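Side-chain contacts in EAL domain protein (Vibrio cholerae serotype O1, PDB 6IJ2), which degrades the cyclic dinucleotides c-di-GMP and cGAMP as a phosphodiesterase of the EAL family: residues E54-Y57 / S58-R62; L202-F205 / S206-I210. The protein carries 1 engineered substitution. All blocks are in the same frame, centred on the assembly; numbering follows the deposited sequence.

Interaction 1: residues E54-Y57 / S58-R62; sequences ESAY and SVISR. With nucleotides of chain B.
This is a local helix-capping contact at the start of the short helix 56-60, where Ser55 meets Ser58. The helix follows strand 41-49, which carries the EAL signature and the calcium ligand Glu45. Ser55 is the N-cap. Its OG lies between the backbone N and the carbonyl carbon (chi1 64°), which brings it over the first turn. There Ser55 OG accepts a hydrogen bond from Ser58 N at 3.0 Å, with an N-H...O angle of 152°. Ser55 OG also lies 3.3 Å from Ser58 CB. One turn on, Ile60 N donates to Ala56 O at 2.7 Å, almost straight.

Within the EAL domain, a TIM-barrel-like fold, this helix borders the nucleotide site. Ala56 CB touches the ribose side of G2 of chain B, 3.7 Å from O5'. Ile60 extends CD1 over a face of the guanine, 3.4 Å from C4. Behind them, Val48 supports Ala56, Val59 and Ile60, and Phe71 of helix 68-85 packs on Val59 and Ile60. On the exposed side, Ser61 N donates to Tyr57 O at 2.8 Å. As modelled, Ser61 OG lies over the Tyr57 ring, but its very close approach to Tyr57 O makes this placement doubtful. Farther round, Arg62 NE donates to Ser58 O at 3.1 Å, from above the carbonyl plane.

Interaction 2: residues L202-F205 / S206-I210; sequences LKLF and SDLNI
Phe205 meets Ile210 across the C-terminal end of helix 192-207, where the chain turns towards strand 211-214. Phe205 CB and Ile210 CB are 4.4 Å apart. The backbone at this end forms a Schellman motif. Ile210 N donates to Phe205 O at 2.8 Å, with an N-H...O angle of 169°. Asn209 N donates to Ser206 O at 2.9 Å. Asn209 has positive phi (51°), which turns the chain out of the helix and brings Ile210 beside Phe205.

Leu204 makes the second apolar contact. Its CG leans towards the C-terminal end of the helix (chi1 171°), and the next torsion carries CD1 to Leu208. Leu204 CD1 touches Leu208 CG at 3.8 Å, and the two side chains cross at a slant. Ser206 takes part mainly through its backbone: Ser206 N donates to Leu202 O at 3.0 Å.

The Phe205 ring packs edge-to-face with Phe160 and also meets Val178 and Val180 of strand 177-180 and Pro212 of strand 211-214. Leu170 of helix 166-170 touches Phe205, Leu208 and Ile210. The outer side of the helix faces the second subunit, where Asn200 of that subunit donates to Asp207 OD2 and Val193 of that subunit packs on Leu208.

Interactions 1 and 2 are both local helix contacts. Interaction 1 spans the short helix 56-60 and includes its N-cap, whereas interaction 2 covers the C-terminal end of helix 192-207. They share no element and sit on opposite sides of the chain's centre, their own centres about 35 Å apart. Both are partly buried. In 54-62 a serine side chain caps the helix, and the buried apolar side lies against the barrel and the nucleotide. In 202-210 backbone bonds close the helix, and the large side chains settle among strands and helix 166-170. The outward sides differ too: no other protein chain of the assembly touches interaction 1, whereas interaction 2 borders the second subunit.

Interaction 1: residues E54-Y57 / S58-R62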
ATOM      1  N   GLU A  54      13.153  27.585  -6.625  1.00 55.91           N
ATOM      2  CA  GLU A  54      12.168  26.884  -7.436  1.00 53.61           C
ATOM      3  C   GLU A  54      11.777  25.571  -6.761  1.00 47.58           C
ATOM      4  O   GLU A  54      12.517  25.016  -5.944  1.00 45.52           O
ATOM      5  CB  GLU A  54      12.706  26.616  -8.842  1.00 52.73           C
ATOM      6  CG  GLU A  54      12.943  27.864  -9.693  1.00 62.24           C
ATOM      7  CD  GLU A  54      14.358  28.403  -9.582  1.00 64.06           C
ATOM      8  OE1 GLU A  54      15.027  28.135  -8.562  1.00 64.54           O
ATOM      9  OE2 GLU A  54      14.804  29.098 -10.517  1.00 70.66           O
ATOM     10  N   SER A  55      10.597  25.067  -7.117  1.00 51.33           N
ATOM     11  CA  SER A  55      10.043  23.887  -6.463  1.00 51.08           C
ATOM     12  C   SER A  55      10.911  22.653  -6.697  1.00 44.33           C
ATOM     13  O   SER A  55      11.704  22.581  -7.642  1.00 45.92           O
ATOM     14  CB  SER A  55       8.643  23.596  -6.991  1.00 46.29           C
ATOM     15  OG  SER A  55       8.735  23.281  -8.370  1.00 49.72           O
ATOM     16  N   ALA A  56      10.741  21.665  -5.813  1.00 41.89           N
ATOM     17  CA  ALA A  56      11.400  20.378  -6.010  1.00 41.12           C
ATOM     18  C   ALA A  56      10.982  19.748  -7.329  1.00 43.08           C
ATOM     19  O   ALA A  56      11.817  19.208  -8.064  1.00 44.06           O
ATOM     20  CB  ALA A  56      11.084  19.435  -4.850  1.00 38.51           C
ATOM     21  N   TYR A  57       9.682  19.799  -7.639  1.00 43.90           N
ATOM     22  CA  TYR A  57       9.194  19.232  -8.889  1.00 52.26           C
ATOM     23  C   TYR A  57       9.873  19.875 -10.086  1.00 48.85           C
ATOM     24  O   TYR A  57      10.206  19.190 -11.059  1.00 52.17           O
ATOM     25  CB  TYR A  57       7.679  19.396  -8.980  1.00 46.87           C
ATOM     26  CG  TYR A  57       7.104  19.022 -10.322  1.00 60.19           C
ATOM     27  CD1 TYR A  57       6.857  17.693 -10.647  1.00 65.81           C
ATOM     28  CD2 TYR A  57       6.797  19.995 -11.262  1.00 69.72           C
ATOM     29  CE1 TYR A  57       6.324  17.346 -11.873  1.00 68.15           C
ATOM     30  CE2 TYR A  57       6.264  19.659 -12.489  1.00 76.28           C
ATOM     31  CZ  TYR A  57       6.030  18.333 -12.789  1.00 75.41           C
ATOM     32  OH  TYR A  57       5.497  18.000 -14.009  1.00 81.25           O
ATOM     33  N   SER A  58      10.088  21.193 -10.032  1.00 60.74           N
ATOM     34  CA  SER A  58      10.767  21.879 -11.128  1.00 58.14           C
ATOM     35  C   SER A  58      12.155  21.298 -11.360  1.00 55.96           C
ATOM     36  O   SER A  58      12.592  21.154 -12.508  1.00 58.50           O
ATOM     37  CB  SER A  58      10.858  23.377 -10.835  1.00 53.86           C
ATOM     38  OG  SER A  58      11.321  24.079 -11.974  1.00 68.83           O
ATOM     39  N   VAL A  59      12.851  20.944 -10.284  1.00 53.00           N
ATOM     40  CA  VAL A  59      14.177  20.349 -10.399  1.00 51.79           C
ATOM     41  C   VAL A  59      14.077  18.892 -10.831  1.00 49.63           C
ATOM     42  O   VAL A  59      14.706  18.469 -11.807  1.00 51.64           O
ATOM     43  CB  VAL A  59      14.940  20.486  -9.064  1.00 51.24           C
ATOM     44  CG1 VAL A  59      16.301  19.809  -9.145  1.00 47.81           C
ATOM     45  CG2 VAL A  59      15.092  21.953  -8.663  1.00 53.77           C
ATOM     46  N   ILE A  60      13.296  18.098 -10.096  1.00 50.79           N
ATOM     47  CA  ILE A  60      13.282  16.658 -10.318  1.00 50.15           C
ATOM     48  C   ILE A  60      12.710  16.320 -11.693  1.00 51.39           C
ATOM     49  O   ILE A  60      13.098  15.314 -12.300  1.00 53.16           O
ATOM     50  CB  ILE A  60      12.518  15.974  -9.168  1.00 50.86           C
ATOM     51  CG1 ILE A  60      13.354  16.037  -7.880  1.00 54.00           C
ATOM     52  CG2 ILE A  60      12.147  14.541  -9.525  1.00 58.54           C
ATOM     53  CD1 ILE A  60      12.578  15.698  -6.624  1.00 52.08           C
ATOM     54  N   SER A  61      11.821  17.165 -12.227  1.00 51.87           N
ATOM     55  CA  SER A  61      11.299  16.945 -13.576  1.00 55.40           C
ATOM     56  C   SER A  61      12.418  16.846 -14.598  1.00 61.74           C
ATOM     57  O   SER A  61      12.265  16.181 -15.629  1.00 61.76           O
ATOM     58  CB  SER A  61      10.344  18.074 -13.967  1.00 59.81           C
ATOM     59  OG  SER A  61       9.316  18.226 -13.005  1.00 69.30           O
ATOM     60  N   ARG A  62      13.550  17.455 -14.322  1.00 57.22           N
ATOM     61  CA  ARG A  62      14.644  17.428 -15.254  1.00 59.52           C
ATOM     62  C   ARG A  62      15.463  16.186 -15.199  1.00 59.04           C
ATOM     63  O   ARG A  62      16.292  15.972 -16.027  1.00 63.00           O
ATOM     64  CB  ARG A  62      15.527  18.630 -15.053  1.00 59.51           C
ATOM     65  CG  ARG A  62      14.757  19.924 -14.948  1.00 75.97           C
ATOM     66  CD  ARG A  62      15.627  21.113 -14.603  1.00 82.75           C
ATOM     67  NE  ARG A  62      14.814  22.302 -14.382  1.00 93.81           N
ATOM     68  CZ  ARG A  62      14.719  23.310 -15.238  1.00 88.87           C
ATOM     69  NH1 ARG A  62      15.415  23.294 -16.365  1.00 80.10           N
ATOM     70  NH2 ARG A  62      13.934  24.342 -14.962  1.00 88.49           N
TER
ATOM     71  P     G B   2       8.544  19.202  -1.726  1.00 48.41           P
ATOM     72  OP1   G B   2       9.641  19.662  -0.947  1.00 47.10           O
ATOM     73  OP2   G B   2       7.991  20.040  -2.738  1.00 50.86           O
ATOM     74  O5'   G B   2       8.902  17.824  -2.403  1.00 48.70           O
ATOM     75  C5'   G B   2       8.125  17.282  -3.462  1.00 50.75           C
ATOM     76  C4'   G B   2       8.578  15.879  -3.757  1.00 51.06           C
ATOM     77  O4'   G B   2       9.975  15.896  -4.111  1.00 51.26           O
ATOM     78  C3'   G B   2       8.451  14.888  -2.600  1.00 49.23           C
ATOM     79  O3'   G B   2       7.945  13.636  -3.024  1.00 50.68           O
ATOM     80  C2'   G B   2       9.890  14.685  -2.152  1.00 48.04           C
ATOM     81  O2'   G B   2      10.185  13.437  -1.586  1.00 47.48           O
ATOM     82  C1'   G B   2      10.634  14.850  -3.470  1.00 49.99           C
ATOM     83  N9    G B   2      12.006  15.254  -3.228  1.00 49.39           N
ATOM     84  C8    G B   2      12.434  16.402  -2.615  1.00 48.27           C
ATOM     85  N7    G B   2      13.727  16.456  -2.477  1.00 48.33           N
ATOM     86  C5    G B   2      14.176  15.261  -3.007  1.00 49.50           C
ATOM     87  C6    G B   2      15.487  14.749  -3.133  1.00 50.50           C
ATOM     88  O6    G B   2      16.543  15.255  -2.772  1.00 50.98           O
ATOM     89  N1    G B   2      15.495  13.505  -3.741  1.00 52.14           N
ATOM     90  C2    G B   2      14.381  12.831  -4.162  1.00 54.68           C
ATOM     91  N2    G B   2      14.592  11.637  -4.714  1.00 58.08           N
ATOM     92  N3    G B   2      13.154  13.303  -4.065  1.00 51.86           N
ATOM     93  C4    G B   2      13.124  14.512  -3.481  1.00 50.21           C
TER

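Interaction 2: residues L202-F205 / S206-I210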
ATOM      1  N   LEU A 202      -0.033   1.872  14.996  1.00 26.17           N
ATOM      2  CA  LEU A 202       0.966   2.186  16.026  1.00 27.41           C
ATOM      3  C   LEU A 202       1.300   0.956  16.861  1.00 26.79           C
ATOM      4  O   LEU A 202       2.459   0.743  17.236  1.00 28.90           O
ATOM      5  CB  LEU A 202       0.475   3.318  16.923  1.00 26.02           C
ATOM      6  CG  LEU A 202       0.423   4.688  16.243  1.00 29.99           C
ATOM      7  CD1 LEU A 202      -0.330   5.662  17.129  1.00 32.44           C
ATOM      8  CD2 LEU A 202       1.830   5.219  15.971  1.00 29.33           C
ATOM      9  N   LYS A 203       0.295   0.121  17.137  1.00 27.82           N
ATOM     10  CA  LYS A 203       0.540  -1.150  17.806  1.00 25.88           C
ATOM     11  C   LYS A 203       1.377  -2.073  16.933  1.00 31.60           C
ATOM     12  O   LYS A 203       2.288  -2.750  17.420  1.00 30.47           O
ATOM     13  CB  LYS A 203      -0.798  -1.806  18.182  1.00 28.39           C
ATOM     14  CG  LYS A 203      -1.663  -0.923  19.100  1.00 36.31           C
ATOM     15  CD  LYS A 203      -3.090  -1.443  19.266  1.00 45.10           C
ATOM     16  CE  LYS A 203      -3.137  -2.603  20.216  1.00 51.26           C
ATOM     17  NZ  LYS A 203      -2.685  -2.199  21.577  1.00 53.26           N
ATOM     18  N   LEU A 204       1.079  -2.121  15.635  1.00 29.23           N
ATOM     19  CA  LEU A 204       1.916  -2.879  14.719  1.00 25.83           C
ATOM     20  C   LEU A 204       3.362  -2.370  14.726  1.00 25.24           C
ATOM     21  O   LEU A 204       4.306  -3.162  14.776  1.00 29.15           O
ATOM     22  CB  LEU A 204       1.320  -2.819  13.311  1.00 29.14           C
ATOM     23  CG  LEU A 204       2.237  -3.396  12.238  1.00 31.54           C
ATOM     24  CD1 LEU A 204       2.612  -4.819  12.603  1.00 35.77           C
ATOM     25  CD2 LEU A 204       1.531  -3.343  10.895  1.00 38.86           C
ATOM     26  N   PHE A 205       3.558  -1.054  14.649  1.00 23.30           N
ATOM     27  CA  PHE A 205       4.925  -0.515  14.624  1.00 27.18           C
ATOM     28  C   PHE A 205       5.700  -0.890  15.882  1.00 29.60           C
ATOM     29  O   PHE A 205       6.881  -1.250  15.812  1.00 28.94           O
ATOM     30  CB  PHE A 205       4.897   1.001  14.471  1.00 23.79           C
ATOM     31  CG  PHE A 205       4.279   1.472  13.188  1.00 27.26           C
ATOM     32  CD1 PHE A 205       4.350   0.706  12.041  1.00 30.06           C
ATOM     33  CD2 PHE A 205       3.615   2.686  13.141  1.00 25.46           C
ATOM     34  CE1 PHE A 205       3.776   1.147  10.850  1.00 28.39           C
ATOM     35  CE2 PHE A 205       3.039   3.138  11.967  1.00 26.85           C
ATOM     36  CZ  PHE A 205       3.112   2.361  10.816  1.00 25.40           C
ATOM     37  N   SER A 206       5.052  -0.818  17.040  1.00 29.48           N
ATOM     38  CA  SER A 206       5.715  -1.221  18.276  1.00 29.25           C
ATOM     39  C   SER A 206       6.111  -2.695  18.238  1.00 36.18           C
ATOM     40  O   SER A 206       7.233  -3.053  18.621  1.00 37.34           O
ATOM     41  CB  SER A 206       4.805  -0.945  19.471  1.00 35.88           C
ATOM     42  OG  SER A 206       5.482  -1.241  20.686  1.00 44.34           O
ATOM     43  N   ASP A 207       5.206  -3.563  17.755  1.00 26.90           N
ATOM     44  CA  ASP A 207       5.503  -4.988  17.667  1.00 28.64           C
ATOM     45  C   ASP A 207       6.713  -5.255  16.788  1.00 31.59           C
ATOM     46  O   ASP A 207       7.428  -6.238  16.999  1.00 35.97           O
ATOM     47  CB  ASP A 207       4.297  -5.753  17.096  1.00 31.74           C
ATOM     48  CG  ASP A 207       3.115  -5.825  18.057  1.00 40.40           C
ATOM     49  OD1 ASP A 207       3.228  -5.368  19.214  1.00 41.10           O
ATOM     50  OD2 ASP A 207       2.057  -6.351  17.645  1.00 40.68           O
ATOM     51  N   LEU A 208       6.934  -4.415  15.778  1.00 29.79           N
ATOM     52  CA  LEU A 208       8.051  -4.568  14.859  1.00 31.31           C
ATOM     53  C   LEU A 208       9.294  -3.794  15.294  1.00 30.59           C
ATOM     54  O   LEU A 208      10.279  -3.772  14.549  1.00 36.40           O
ATOM     55  CB  LEU A 208       7.641  -4.111  13.454  1.00 33.78           C
ATOM     56  CG  LEU A 208       6.456  -4.793  12.776  1.00 36.71           C
ATOM     57  CD1 LEU A 208       6.522  -4.584  11.265  1.00 34.53           C
ATOM     58  CD2 LEU A 208       6.407  -6.262  13.117  1.00 34.90           C
ATOM     59  N   ASN A 209       9.252  -3.173  16.476  1.00 30.25           N
ATOM     60  CA  ASN A 209      10.281  -2.258  17.000  1.00 30.70           C
ATOM     61  C   ASN A 209      10.639  -1.165  15.989  1.00 37.89           C
ATOM     62  O   ASN A 209      11.815  -0.877  15.738  1.00 36.76           O
ATOM     63  CB  ASN A 209      11.526  -3.016  17.461  1.00 45.43           C
ATOM     64  CG  ASN A 209      12.381  -2.197  18.441  1.00 58.97           C
ATOM     65  OD1 ASN A 209      11.914  -1.210  19.025  1.00 51.59           O
ATOM     66  ND2 ASN A 209      13.632  -2.608  18.623  1.00 66.64           N
ATOM     67  N   ILE A 210       9.604  -0.526  15.430  1.00 31.37           N
ATOM     68  CA  ILE A 210       9.755   0.578  14.480  1.00 23.81           C
ATOM     69  C   ILE A 210       9.234   1.863  15.108  1.00 31.84           C
ATOM     70  O   ILE A 210       8.166   1.875  15.728  1.00 30.08           O
ATOM     71  CB  ILE A 210       9.008   0.312  13.159  1.00 31.06           C
ATOM     72  CG1 ILE A 210       9.628  -0.855  12.403  1.00 34.57           C
ATOM     73  CG2 ILE A 210       9.034   1.556  12.295  1.00 34.94           C
ATOM     74  CD1 ILE A 210       8.790  -1.281  11.213  1.00 30.85           C
TER